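Local structure of Cys-Gly metallodipeptidase DUG1 (Saccharomyces cerevisiae, 4G1P) at residues Pro30-Asp35 against Val105-Leu110; Ser37-Val42 against Pro76-Pro81; Tyr221-Glu226 against Ile246-Val251; Gly239-Pro244 against Thr335-Lys340; Asp265-Met270 against Pro351-Glu356. The protein hydrolyses Cys-Gly as a metal-dependent dipeptidase and serves as the catalytic subunit of the complex that degrades glutathione in yeast. One frame throughout, in Å; residues are numbered along the deposited sequence.

Contact 1 (Pro30-Asp35 against Val105-Leu110); sequences PAVSSD and VQPAQL
Val32 lies across Val105 and Pro107 where two loops of this M20-family peptidase meet. Already at the backbone, Val32 CA makes a CA-H...O contact with Val105 O, 3.4 Å away and fairly straight at 164°. CB is 4.0 Å from the same oxygen, Val105 O, and beyond it the two methyls part. CG1, anti to the backbone N (chi1 -179°), meets the flank of the proline at 3.8 Å from Pro107 CA. CG2 turns to the other valine, 4.1 Å from Val105 CG2, and the two side chains cross at about a right angle. An alanine here would keep CB but would probably open a gap between the loops where the methyls touch Pro107 and Val105 CG2.

Polar bonds frame this packing. Val105 N donates to Ala31 O at 2.9 Å, Ala31 being the centre of an inverse gamma turn, and a water gives a proton to Val105 O at 2.8 Å while also hydrogen-bonding Ser34 OG. Ser33 OG, in the type I turn from Val32 to Asp35, is bonded to Asp104, probably the active-site aspartate, and to Ser173; Gln106 NE2 bonds the zinc ligand Glu172. The 30-35 loop runs from helix 16-28 to helix 39-55, whose Val42 packs on Ala31, and lies against the loop leaving strand 96-102 beside the metal site.

Contact 2 (Ser37-Val42 against Pro76-Pro81); sequences SLRSKV and PNLSLP
Arg39 slots its guanidinium between Leu78 and Pro81. The side chain starts with CG anti to the backbone N (chi1 178°), then bends at both chi2 and chi3, folding into a hook instead of reaching straight out. Its aliphatic part lies against the leucine, with Arg39 CG 3.8 Å from Leu78 CG. Leu78 places its own CG anti to its backbone N, and its CD2 methyl sits 3.6 Å above the guanidinium plane, over the centre. The proline ring takes the opposite face, offset toward the rim, and its closest atom is Pro81 CD at 3.5 Å from Arg39 NH1. Ser79 O comes in at the edge: NH1 donates to it at 2.9 Å, and the oxygen lies only 8° out of the guanidinium plane.

Farther along the helix, Val42 CG1 rests on the proline ring, 3.7 Å from Pro81 CG, so that Pro81 touches both helix residues. NH2 of Arg39 is hydrogen-bonded to Ser33 O, with a weak bond to Gln69 as well. The contact therefore ties the start of helix 39-55, with Leu38 at its N-cap position, to the loop leading into strand 83-88. A methionine in place of Arg39 would probably leave Ser79 O and Ser33 O without their donor and uncouple the two loops it joins.

Chemically, a buried cation is held by two neutral backbone oxygens, Ser79 O at its edge and Ser33 O on NH2, so its charge is probably steadied by carbonyl dipoles, while the apolar cover on both faces is likely to limit its turning.

Contact 3 (Tyr221-Glu226 against Ile246-Val251); sequences YQTIIE and IDLMQV
Ile225 drives its CD1 methyl into the helix backbone at Leu248. That single methyl stands 3.6 Å from both Leu248 N and Leu248 CA, touches CB of the preceding Asp247 at 3.9 Å, and meets the leucine's own methyl, Leu248 CD1, at 3.8 Å. The isoleucine chain is extended (chi2 177°), which carries CD1 away from the strand to the helix surface. Two residues back along the strand, Thr223 CG2 fits near Leu248 CD1 at 4.1 Å and Val251 CG1 at 4.2 Å. Thr223 and Leu248 slide past each other in opposite directions. The interface is made by side-chain packing alone, with no hydrogen bond between strand and helix.

The polar ends of these residues are used in the next shell. Thr223 OG1 is hydrogen-bonded to Thr381 OG1 on the adjoining strand. Asp247 sends OD2 to Ser375 and Asn377, and OD1 to Ser258 of the second subunit, fixing the helix both to its own chain and to the partner.

The axes of strand 221-226 and helix 246-251 approach to 9.1 Å, 153° apart and so roughly antiparallel, as a helix laid on a sheet in an alpha/beta sandwich. Strand 210-226 is paired with strands 340-349 and 378-391 in the lid domain's sheet, helix 355-371 packs alongside helix 244-252 through Phe370, and Met249 of the latter meets Met249 of the second subunit.

Contact 4 (Gly239-Pro244 against Thr335-Lys340); sequences GVVAEP and TVIPAK. With CYS (cysteine), chain E.
Glu243 and Ile337 both set their first branch anti to the carbonyl carbon (Glu243 CG at chi1 -50°, Ile337 CG1 at -66°), and both chains then run extended. They meet at about a right angle, with the isoleucine's end methyl against the carboxylate: Ile337 CD1 lies 3.4 Å from Glu243 OE2. Lower down, Ile337 CG2 touches the glutamate's aliphatic part, 3.9 Å from Glu243 CG. Val241 has CG2 between its backbone N and carbonyl carbon, and this methyl closes on the same isoleucine end at 4.0 Å from Ile337 CD1.

The glutamate oxygens find their bonds across the dimer, OE2 with Ser320 OG and OE1 with Ile321 N, both of the second subunit. Glu243 is also at the N-cap position of helix 244-252. Ile337 belongs to a two-stranded antiparallel sheet, strand 336-337 with strand 232-233, at the end of the lid domain that leans on the other subunit; here the lid of one chain borders the substrate pocket of the other.

Pro244, first residue of the helix, presses its ring on the backbone beyond that strand: Pro244 CG is 3.6 Å from Pro338 O and 3.5 Å from Ala339 O. At the other end of the segment, Thr335 OG1 comes to 3.2 Å from CA of the bound cysteine, which is hydrogen-bonded to Arg348 of the second subunit.

Contact 5 (Asp265-Met270 against Pro351-Glu356); sequences DGIDEM and PDMDSE
Met270 takes part in both hydrogen bonds between these segments, once with its backbone and once with its side chain. Met270 O accepts from Asp352 N at 2.9 Å, with the donor lying in the carbonyl plane; a cis peptide precedes Asp352. The second bond is weak: Asp354 N points at Met270 SD across 3.5 Å, with 157° at the hydrogen. The sulfur is carried there by an extended chi2 of -175°.

The apolar contacts fall on the two methionines and Ile267. Met353 bends at chi3 (62°), and the methyl CE that this torsion places comes to 3.6 Å from Ile267 CG2. Closer to the backbones, Met270 CB meets Met353 CG at 4.1 Å.

Capping is the third kind: Asp354, at the N-cap of helix 355-371, turns OD2 to Lys357 N in that helix.

The contact thus docks the short, weakly bonded helix 267-270 on the start of helix 355-371, whose Leu358 touches both Ile267 and Met353 and whose Leu361 touches Met270, while Pro351 and Asp352 lean on Tyr389 of strand 378-391.

How the contacts relate
Contacts 1 and 2 form one block near the metal site: contact 2 is nested in the loop closed by contact 1, and Arg39 bridges them through Ser33 O. Contacts 3 and 4 are likewise joined in the lid, alternating along the chain and touching where Pro244 meets Ile225; like contact 1, both touch the second subunit. Contact 5 lies across the chain's centre from contact 1, 33 Å between centres, yet shares helix 355-371 with the surroundings of contact 3. The first four are buried, contact 5 only partly. Contact 1 uses one backbone hydrogen bond and a water, contact 2 a guanidinium bonded to a carbonyl; contacts 3 and 4 pack without hydrogen bonds between their segments; contact 5 adds methionine sulfur.

Contact 1 (Pro30-Asp35 against Val105-Leu110)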
# COMPACT_ATOMS: atom_id res chain seq x y z
N PRO A 30 10.04 6.31 -19.80
CA PRO A 30 9.87 5.50 -18.59
C PRO A 30 9.36 4.09 -18.85
O PRO A 30 8.21 3.79 -18.56
CB PRO A 30 8.83 6.30 -17.80
CG PRO A 30 8.04 6.99 -18.84
CD PRO A 30 8.97 7.31 -19.96
N ALA A 31 10.23 3.23 -19.38
CA ALA A 31 9.90 1.82 -19.65
C ALA A 31 9.69 1.01 -18.37
O ALA A 31 10.46 0.10 -18.07
CB ALA A 31 11.03 1.19 -20.46
N VAL A 32 8.67 1.36 -17.60
CA VAL A 32 8.36 0.62 -16.39
C VAL A 32 7.50 -0.59 -16.75
O VAL A 32 6.30 -0.49 -16.95
CB VAL A 32 7.61 1.51 -15.42
CG1 VAL A 32 7.29 0.76 -14.12
CG2 VAL A 32 8.41 2.78 -15.15
N SER A 33 8.14 -1.76 -16.84
CA SER A 33 7.47 -2.97 -17.30
C SER A 33 6.39 -3.48 -16.34
O SER A 33 5.53 -4.26 -16.73
CB SER A 33 8.49 -4.07 -17.55
OG SER A 33 9.14 -4.43 -16.34
N SER A 34 6.43 -3.06 -15.09
CA SER A 34 5.49 -3.56 -14.11
C SER A 34 4.21 -2.75 -14.15
O SER A 34 3.24 -3.10 -13.50
CB SER A 34 6.08 -3.47 -12.72
OG SER A 34 6.30 -2.11 -12.36
N ASP A 35 4.23 -1.65 -14.91
CA ASP A 35 3.11 -0.71 -14.96
C ASP A 35 2.38 -0.78 -16.30
O ASP A 35 2.89 -0.30 -17.31
CB ASP A 35 3.62 0.71 -14.72
CG ASP A 35 2.49 1.72 -14.51
OD1 ASP A 35 1.44 1.62 -15.19
OD2 ASP A 35 2.65 2.63 -13.67
N VAL A 105 12.69 -0.89 -16.47
CA VAL A 105 13.19 -0.29 -15.23
C VAL A 105 12.15 -0.35 -14.12
O VAL A 105 10.96 -0.41 -14.37
CB VAL A 105 13.56 1.20 -15.44
CG1 VAL A 105 14.74 1.36 -16.39
CG2 VAL A 105 12.36 2.00 -15.94
N GLN A 106 12.62 -0.32 -12.88
CA GLN A 106 11.76 -0.23 -11.70
C GLN A 106 10.89 1.04 -11.72
O GLN A 106 11.29 2.05 -12.28
CB GLN A 106 12.60 -0.26 -10.43
CG GLN A 106 13.20 -1.62 -10.12
CD GLN A 106 12.17 -2.59 -9.59
OE1 GLN A 106 11.42 -2.27 -8.67
NE2 GLN A 106 12.11 -3.78 -10.19
N PRO A 107 9.70 0.99 -11.11
CA PRO A 107 8.90 2.22 -11.00
C PRO A 107 9.64 3.27 -10.19
O PRO A 107 10.52 2.94 -9.39
CB PRO A 107 7.64 1.77 -10.25
CG PRO A 107 7.98 0.46 -9.65
CD PRO A 107 8.98 -0.17 -10.56
N ALA A 108 9.26 4.53 -10.39
CA ALA A 108 9.84 5.63 -9.65
C ALA A 108 8.94 6.85 -9.68
O ALA A 108 8.31 7.17 -10.69
CB ALA A 108 11.21 5.97 -10.20
N GLN A 109 8.89 7.54 -8.55
CA GLN A 109 8.17 8.80 -8.43
C GLN A 109 8.96 9.73 -7.55
O GLN A 109 9.60 9.28 -6.59
CB GLN A 109 6.82 8.59 -7.76
CG GLN A 109 5.74 8.08 -8.67
CD GLN A 109 4.43 8.01 -7.92
OE1 GLN A 109 4.42 8.01 -6.68
NE2 GLN A 109 3.32 7.96 -8.65
N LEU A 110 8.91 11.01 -7.88
CA LEU A 110 9.56 12.04 -7.10
C LEU A 110 9.18 11.93 -5.63
O LEU A 110 10.04 11.90 -4.74
CB LEU A 110 9.14 13.40 -7.64
CG LEU A 110 9.60 14.62 -6.84
CD1 LEU A 110 11.12 14.77 -6.91
CD2 LEU A 110 8.89 15.85 -7.36
O HOH W 1 8.86 -2.05 -13.62

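Contact 2 (Ser37-Val42 against Pro76-Pro81)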
# COMPACT_ATOMS: atom_id res chain seq x y z
N SER A 37 -0.11 0.83 -17.57
CA SER A 37 -0.36 2.14 -18.17
C SER A 37 0.87 2.70 -18.89
O SER A 37 0.75 3.63 -19.68
CB SER A 37 -0.82 3.13 -17.11
OG SER A 37 0.30 3.69 -16.44
N LEU A 38 2.04 2.14 -18.61
CA LEU A 38 3.27 2.63 -19.22
C LEU A 38 3.84 1.65 -20.23
O LEU A 38 4.95 1.85 -20.73
CB LEU A 38 4.32 2.91 -18.15
CG LEU A 38 4.00 3.99 -17.12
CD1 LEU A 38 5.12 4.09 -16.10
CD2 LEU A 38 3.77 5.33 -17.79
N ARG A 39 3.09 0.58 -20.51
CA ARG A 39 3.57 -0.43 -21.44
C ARG A 39 3.99 0.21 -22.76
O ARG A 39 5.03 -0.14 -23.33
CB ARG A 39 2.51 -1.52 -21.67
CG ARG A 39 2.90 -2.62 -22.66
CD ARG A 39 4.18 -3.37 -22.28
NE ARG A 39 4.19 -3.74 -20.87
CZ ARG A 39 3.95 -4.96 -20.40
NH1 ARG A 39 3.70 -5.95 -21.23
NH2 ARG A 39 3.97 -5.20 -19.10
N SER A 40 3.22 1.19 -23.22
CA SER A 40 3.52 1.88 -24.47
C SER A 40 4.87 2.57 -24.41
O SER A 40 5.60 2.61 -25.40
CB SER A 40 2.42 2.88 -24.83
OG SER A 40 2.54 4.05 -24.06
N LYS A 41 5.21 3.11 -23.25
CA LYS A 41 6.54 3.68 -23.03
C LYS A 41 7.61 2.63 -23.22
O LYS A 41 8.65 2.88 -23.85
CB LYS A 41 6.64 4.29 -21.64
CG LYS A 41 5.70 5.46 -21.44
CD LYS A 41 5.87 6.47 -22.56
CE LYS A 41 4.98 7.70 -22.35
NZ LYS A 41 5.00 8.61 -23.55
N VAL A 42 7.36 1.43 -22.69
CA VAL A 42 8.31 0.35 -22.84
C VAL A 42 8.58 0.06 -24.31
O VAL A 42 9.73 -0.15 -24.70
CB VAL A 42 7.89 -0.94 -22.10
CG1 VAL A 42 9.02 -1.95 -22.14
CG2 VAL A 42 7.55 -0.63 -20.68
N PRO A 76 -4.74 -7.73 -19.82
CA PRO A 76 -5.79 -7.49 -20.81
C PRO A 76 -5.27 -7.77 -22.21
O PRO A 76 -5.42 -6.94 -23.10
CB PRO A 76 -6.07 -6.00 -20.66
CG PRO A 76 -4.77 -5.43 -20.19
CD PRO A 76 -4.18 -6.48 -19.29
N ASN A 77 -4.65 -8.93 -22.40
CA ASN A 77 -3.99 -9.24 -23.65
C ASN A 77 -2.96 -8.20 -24.09
O ASN A 77 -2.81 -7.89 -25.27
CB ASN A 77 -5.01 -9.54 -24.75
CG ASN A 77 -5.54 -10.96 -24.67
OD1 ASN A 77 -4.91 -11.83 -24.06
ND2 ASN A 77 -6.70 -11.19 -25.28
N LEU A 78 -2.26 -7.67 -23.11
CA LEU A 78 -1.15 -6.77 -23.33
C LEU A 78 0.00 -7.55 -23.97
O LEU A 78 0.37 -8.62 -23.47
CB LEU A 78 -0.72 -6.22 -21.97
CG LEU A 78 -0.04 -4.87 -21.86
CD1 LEU A 78 -0.96 -3.76 -22.35
CD2 LEU A 78 0.29 -4.66 -20.40
N SER A 79 0.56 -7.06 -25.07
CA SER A 79 1.74 -7.71 -25.64
C SER A 79 2.94 -7.48 -24.72
O SER A 79 3.00 -6.49 -24.01
CB SER A 79 2.07 -7.16 -27.03
OG SER A 79 0.97 -7.26 -27.92
N LEU A 80 3.89 -8.41 -24.72
CA LEU A 80 5.12 -8.25 -23.95
C LEU A 80 6.08 -7.32 -24.69
O LEU A 80 6.02 -7.24 -25.91
CB LEU A 80 5.79 -9.61 -23.72
CG LEU A 80 5.06 -10.56 -22.77
CD1 LEU A 80 5.40 -12.00 -23.09
CD2 LEU A 80 5.38 -10.24 -21.32
N PRO A 81 6.96 -6.62 -23.95
CA PRO A 81 8.07 -5.85 -24.54
C PRO A 81 8.90 -6.78 -25.41
O PRO A 81 9.15 -7.90 -24.98
CB PRO A 81 8.90 -5.44 -23.33
CG PRO A 81 7.98 -5.48 -22.18
CD PRO A 81 6.96 -6.54 -22.47

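Contact 3 (Tyr221-Glu226 against Ile246-Val251)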
# COMPACT_ATOMS: atom_id res chain seq x y z
N TYR A 221 7.17 -14.91 -3.69
CA TYR A 221 5.90 -15.48 -3.27
C TYR A 221 4.89 -14.44 -2.81
O TYR A 221 5.25 -13.33 -2.36
CB TYR A 221 6.11 -16.51 -2.14
CG TYR A 221 7.00 -17.66 -2.53
CD1 TYR A 221 6.51 -18.71 -3.27
CD2 TYR A 221 8.34 -17.68 -2.17
CE1 TYR A 221 7.33 -19.76 -3.64
CE2 TYR A 221 9.17 -18.72 -2.54
CZ TYR A 221 8.66 -19.76 -3.28
OH TYR A 221 9.47 -20.81 -3.65
N GLN A 222 3.62 -14.80 -2.93
CA GLN A 222 2.55 -14.03 -2.31
C GLN A 222 1.65 -14.97 -1.53
O GLN A 222 1.20 -16.00 -2.05
CB GLN A 222 1.75 -13.21 -3.33
CG GLN A 222 1.01 -14.02 -4.37
CD GLN A 222 0.24 -13.14 -5.35
OE1 GLN A 222 0.32 -11.92 -5.30
NE2 GLN A 222 -0.50 -13.77 -6.24
N THR A 223 1.42 -14.64 -0.26
CA THR A 223 0.47 -15.40 0.54
C THR A 223 -0.88 -14.68 0.52
O THR A 223 -0.96 -13.51 0.91
CB THR A 223 0.96 -15.58 2.00
OG1 THR A 223 2.03 -16.52 2.02
CG2 THR A 223 -0.16 -16.11 2.88
N ILE A 224 -1.91 -15.37 0.05
CA ILE A 224 -3.23 -14.76 -0.11
C ILE A 224 -4.23 -15.22 0.95
O ILE A 224 -4.49 -16.41 1.08
CB ILE A 224 -3.81 -15.04 -1.50
CG1 ILE A 224 -2.71 -14.94 -2.56
CG2 ILE A 224 -4.94 -14.08 -1.79
CD1 ILE A 224 -3.18 -15.30 -3.97
N ILE A 225 -4.76 -14.27 1.71
CA ILE A 225 -5.77 -14.57 2.73
C ILE A 225 -7.03 -13.76 2.47
O ILE A 225 -6.98 -12.53 2.36
CB ILE A 225 -5.25 -14.28 4.13
CG1 ILE A 225 -4.04 -15.15 4.44
CG2 ILE A 225 -6.33 -14.54 5.16
CD1 ILE A 225 -3.42 -14.86 5.79
N GLU A 226 -8.15 -14.47 2.36
CA GLU A 226 -9.44 -13.89 2.03
C GLU A 226 -10.49 -14.27 3.07
O GLU A 226 -10.47 -15.38 3.60
CB GLU A 226 -9.90 -14.36 0.65
CG GLU A 226 -11.28 -13.89 0.28
CD GLU A 226 -11.62 -14.15 -1.18
OE1 GLU A 226 -11.26 -15.25 -1.67
OE2 GLU A 226 -12.24 -13.27 -1.82
N ILE A 246 -5.06 -9.95 10.30
CA ILE A 246 -4.56 -10.47 11.57
C ILE A 246 -3.88 -11.83 11.36
O ILE A 246 -2.77 -12.07 11.84
CB ILE A 246 -5.68 -10.52 12.61
CG1 ILE A 246 -6.10 -9.10 12.99
CG2 ILE A 246 -5.23 -11.27 13.85
CD1 ILE A 246 -7.34 -9.02 13.88
N ASP A 247 -4.55 -12.71 10.63
CA ASP A 247 -3.93 -13.97 10.26
C ASP A 247 -2.60 -13.73 9.55
O ASP A 247 -1.58 -14.35 9.87
CB ASP A 247 -4.86 -14.79 9.37
CG ASP A 247 -6.21 -15.05 10.04
OD1 ASP A 247 -6.28 -14.92 11.27
OD2 ASP A 247 -7.19 -15.39 9.33
N LEU A 248 -2.62 -12.79 8.61
CA LEU A 248 -1.48 -12.51 7.75
C LEU A 248 -0.24 -12.06 8.51
O LEU A 248 0.87 -12.43 8.14
CB LEU A 248 -1.83 -11.50 6.67
CG LEU A 248 -0.70 -11.29 5.65
CD1 LEU A 248 -0.57 -12.54 4.79
CD2 LEU A 248 -0.86 -10.02 4.80
N MET A 249 -0.41 -11.26 9.55
CA MET A 249 0.73 -10.86 10.36
C MET A 249 1.36 -12.08 11.02
O MET A 249 2.58 -12.16 11.20
CB MET A 249 0.34 -9.83 11.41
CG MET A 249 -0.27 -8.57 10.82
SD MET A 249 0.81 -7.67 9.68
CE MET A 249 0.39 -8.34 8.06
N GLN A 250 0.52 -13.04 11.37
CA GLN A 250 1.03 -14.24 11.99
C GLN A 250 1.74 -15.15 10.99
O GLN A 250 2.83 -15.64 11.26
CB GLN A 250 -0.09 -14.94 12.76
CG GLN A 250 -0.25 -14.35 14.15
CD GLN A 250 -1.65 -14.44 14.71
OE1 GLN A 250 -2.52 -15.11 14.16
NE2 GLN A 250 -1.88 -13.75 15.83
N VAL A 251 1.14 -15.36 9.83
CA VAL A 251 1.76 -16.23 8.84
C VAL A 251 3.07 -15.63 8.35
O VAL A 251 4.11 -16.30 8.33
CB VAL A 251 0.81 -16.51 7.66
CG1 VAL A 251 1.56 -17.16 6.51
CG2 VAL A 251 -0.33 -17.41 8.10

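Contact 4 (Gly239-Pro244 against Thr335-Lys340)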
# COMPACT_ATOMS: atom_id res chain seq x y z
N GLY A 239 -14.16 -7.25 16.24
CA GLY A 239 -14.30 -8.17 17.34
C GLY A 239 -15.28 -9.29 17.04
O GLY A 239 -15.54 -10.16 17.88
N VAL A 240 -15.82 -9.30 15.84
CA VAL A 240 -16.93 -10.21 15.55
C VAL A 240 -16.74 -11.03 14.28
O VAL A 240 -17.27 -12.12 14.17
CB VAL A 240 -18.26 -9.41 15.54
CG1 VAL A 240 -18.92 -9.46 14.17
CG2 VAL A 240 -19.18 -9.90 16.65
N VAL A 241 -15.97 -10.51 13.33
CA VAL A 241 -15.57 -11.25 12.13
C VAL A 241 -14.07 -11.45 12.15
O VAL A 241 -13.34 -10.64 12.71
CB VAL A 241 -15.94 -10.50 10.85
CG1 VAL A 241 -17.42 -10.08 10.89
CG2 VAL A 241 -15.07 -9.28 10.68
N ALA A 242 -13.60 -12.53 11.55
CA ALA A 242 -12.17 -12.78 11.55
C ALA A 242 -11.49 -11.88 10.51
O ALA A 242 -12.05 -11.61 9.44
CB ALA A 242 -11.90 -14.23 11.26
N GLU A 243 -10.28 -11.41 10.83
CA GLU A 243 -9.59 -10.46 9.95
C GLU A 243 -8.40 -11.08 9.21
O GLU A 243 -7.43 -11.54 9.83
CB GLU A 243 -9.15 -9.23 10.74
CG GLU A 243 -10.26 -8.62 11.58
CD GLU A 243 -9.89 -7.28 12.22
OE1 GLU A 243 -8.84 -6.69 11.87
OE2 GLU A 243 -10.66 -6.80 13.07
N PRO A 244 -8.47 -11.12 7.87
CA PRO A 244 -7.35 -11.56 7.03
C PRO A 244 -6.03 -10.89 7.42
O PRO A 244 -5.02 -11.58 7.52
CB PRO A 244 -7.79 -11.13 5.64
CG PRO A 244 -9.26 -11.26 5.68
CD PRO A 244 -9.68 -10.84 7.07
N THR A 335 -10.26 3.20 9.00
CA THR A 335 -10.86 2.21 9.87
C THR A 335 -11.56 1.19 9.02
O THR A 335 -12.78 1.25 8.84
CB THR A 335 -11.88 2.83 10.81
OG1 THR A 335 -12.63 3.82 10.10
CG2 THR A 335 -11.21 3.49 11.98
N VAL A 336 -10.78 0.24 8.53
CA VAL A 336 -11.30 -0.77 7.62
C VAL A 336 -10.71 -2.15 7.91
O VAL A 336 -9.57 -2.27 8.34
CB VAL A 336 -11.01 -0.37 6.14
CG1 VAL A 336 -9.51 -0.22 5.91
CG2 VAL A 336 -11.59 -1.38 5.20
N ILE A 337 -11.52 -3.17 7.71
CA ILE A 337 -11.05 -4.54 7.75
C ILE A 337 -10.93 -5.01 6.31
O ILE A 337 -11.93 -5.26 5.64
CB ILE A 337 -12.05 -5.43 8.52
CG1 ILE A 337 -12.09 -5.02 9.99
CG2 ILE A 337 -11.70 -6.88 8.40
CD1 ILE A 337 -13.04 -5.84 10.83
N PRO A 338 -9.68 -5.10 5.80
CA PRO A 338 -9.49 -5.53 4.40
C PRO A 338 -10.04 -6.92 4.15
O PRO A 338 -9.93 -7.78 5.02
CB PRO A 338 -7.97 -5.50 4.23
CG PRO A 338 -7.50 -4.47 5.27
CD PRO A 338 -8.42 -4.67 6.44
N ALA A 339 -10.64 -7.13 2.98
CA ALA A 339 -11.32 -8.39 2.65
C ALA A 339 -10.37 -9.45 2.14
O ALA A 339 -10.49 -10.63 2.49
CB ALA A 339 -12.41 -8.15 1.64
N LYS A 340 -9.42 -9.03 1.32
CA LYS A 340 -8.49 -9.94 0.67
C LYS A 340 -7.11 -9.31 0.51
O LYS A 340 -6.92 -8.36 -0.25
CB LYS A 340 -9.06 -10.37 -0.69
CG LYS A 340 -8.23 -11.39 -1.46
CD LYS A 340 -8.98 -11.78 -2.74
CE LYS A 340 -8.19 -12.75 -3.58
NZ LYS A 340 -8.99 -13.32 -4.70
N CYS E . -15.17 6.40 11.08
CA CYS E . -14.12 5.95 11.97
C CYS E . -14.62 4.74 12.77
O CYS E . -15.65 4.80 13.43
CB CYS E . -13.66 7.09 12.88
SG CYS E . -12.33 6.67 13.97

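Contact 5 (Asp265-Met270 against Pro351-Glu356)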
# COMPACT_ATOMS: atom_id res chain seq x y z
N ASP A 265 11.07 -24.97 7.56
CA ASP A 265 11.72 -26.28 7.61
C ASP A 265 12.12 -26.76 6.22
O ASP A 265 11.38 -26.62 5.25
CB ASP A 265 10.79 -27.34 8.23
CG ASP A 265 10.77 -27.29 9.74
OD1 ASP A 265 11.73 -26.73 10.33
OD2 ASP A 265 9.80 -27.81 10.34
N GLY A 266 13.31 -27.34 6.14
CA GLY A 266 13.71 -28.03 4.93
C GLY A 266 14.74 -27.30 4.10
O GLY A 266 15.38 -27.91 3.27
N ILE A 267 14.91 -26.00 4.34
CA ILE A 267 15.76 -25.20 3.46
C ILE A 267 17.24 -25.42 3.71
O ILE A 267 18.02 -25.66 2.77
CB ILE A 267 15.43 -23.71 3.54
CG1 ILE A 267 13.96 -23.48 3.22
CG2 ILE A 267 16.29 -22.93 2.55
CD1 ILE A 267 13.62 -22.02 3.02
N ASP A 268 17.61 -25.34 4.99
CA ASP A 268 18.99 -25.53 5.45
C ASP A 268 19.61 -26.81 4.93
O ASP A 268 20.80 -26.86 4.59
CB ASP A 268 19.00 -25.56 6.97
CG ASP A 268 20.32 -25.16 7.54
OD1 ASP A 268 21.26 -25.98 7.50
OD2 ASP A 268 20.42 -24.02 8.04
N GLU A 269 18.80 -27.86 4.85
CA GLU A 269 19.24 -29.16 4.36
C GLU A 269 19.71 -29.07 2.91
O GLU A 269 20.62 -29.78 2.50
CB GLU A 269 18.11 -30.20 4.50
CG GLU A 269 17.70 -30.55 5.97
CD GLU A 269 16.95 -29.43 6.70
OE1 GLU A 269 16.61 -28.41 6.06
OE2 GLU A 269 16.70 -29.54 7.92
N MET A 270 19.09 -28.19 2.14
CA MET A 270 19.41 -28.04 0.73
C MET A 270 20.59 -27.14 0.47
O MET A 270 21.07 -27.06 -0.65
CB MET A 270 18.22 -27.47 -0.03
CG MET A 270 17.14 -28.45 -0.35
SD MET A 270 15.91 -27.65 -1.37
CE MET A 270 15.32 -26.42 -0.21
N PRO A 351 23.15 -22.47 -4.09
CA PRO A 351 23.26 -23.92 -4.19
C PRO A 351 23.23 -24.57 -2.80
O PRO A 351 23.75 -23.99 -1.84
CB PRO A 351 24.63 -24.11 -4.86
CG PRO A 351 25.38 -22.86 -4.52
CD PRO A 351 24.37 -21.78 -4.54
N ASP A 352 22.60 -25.73 -2.68
CA ASP A 352 21.98 -26.40 -3.81
C ASP A 352 20.47 -26.43 -3.67
O ASP A 352 19.88 -27.50 -3.68
CB ASP A 352 22.49 -27.84 -3.92
CG ASP A 352 23.99 -27.96 -3.65
OD1 ASP A 352 24.79 -27.24 -4.29
OD2 ASP A 352 24.37 -28.77 -2.77
N MET A 353 19.83 -25.26 -3.56
CA MET A 353 18.38 -25.21 -3.36
C MET A 353 17.60 -25.49 -4.65
O MET A 353 17.82 -24.83 -5.66
CB MET A 353 17.99 -23.85 -2.78
CG MET A 353 18.57 -23.60 -1.41
SD MET A 353 18.46 -21.89 -0.87
CE MET A 353 16.68 -21.67 -0.84
N ASP A 354 16.71 -26.47 -4.62
CA ASP A 354 15.84 -26.74 -5.76
C ASP A 354 14.60 -25.85 -5.72
O ASP A 354 13.95 -25.74 -4.67
CB ASP A 354 15.43 -28.22 -5.80
CG ASP A 354 14.46 -28.54 -6.94
OD1 ASP A 354 14.71 -28.13 -8.09
OD2 ASP A 354 13.43 -29.20 -6.68
N SER A 355 14.28 -25.22 -6.84
CA SER A 355 13.16 -24.28 -6.92
C SER A 355 11.87 -24.94 -6.45
O SER A 355 11.24 -24.49 -5.48
CB SER A 355 13.00 -23.74 -8.34
OG SER A 355 12.01 -22.73 -8.42
N GLU A 356 11.50 -26.02 -7.14
CA GLU A 356 10.33 -26.84 -6.82
C GLU A 356 10.21 -27.18 -5.34
O GLU A 356 9.22 -26.83 -4.69
CB GLU A 356 10.40 -28.14 -7.61
CG GLU A 356 9.12 -28.51 -8.32
CD GLU A 356 9.00 -27.83 -9.66
OE1 GLU A 356 9.85 -26.95 -9.95
OE2 GLU A 356 8.06 -28.16 -10.42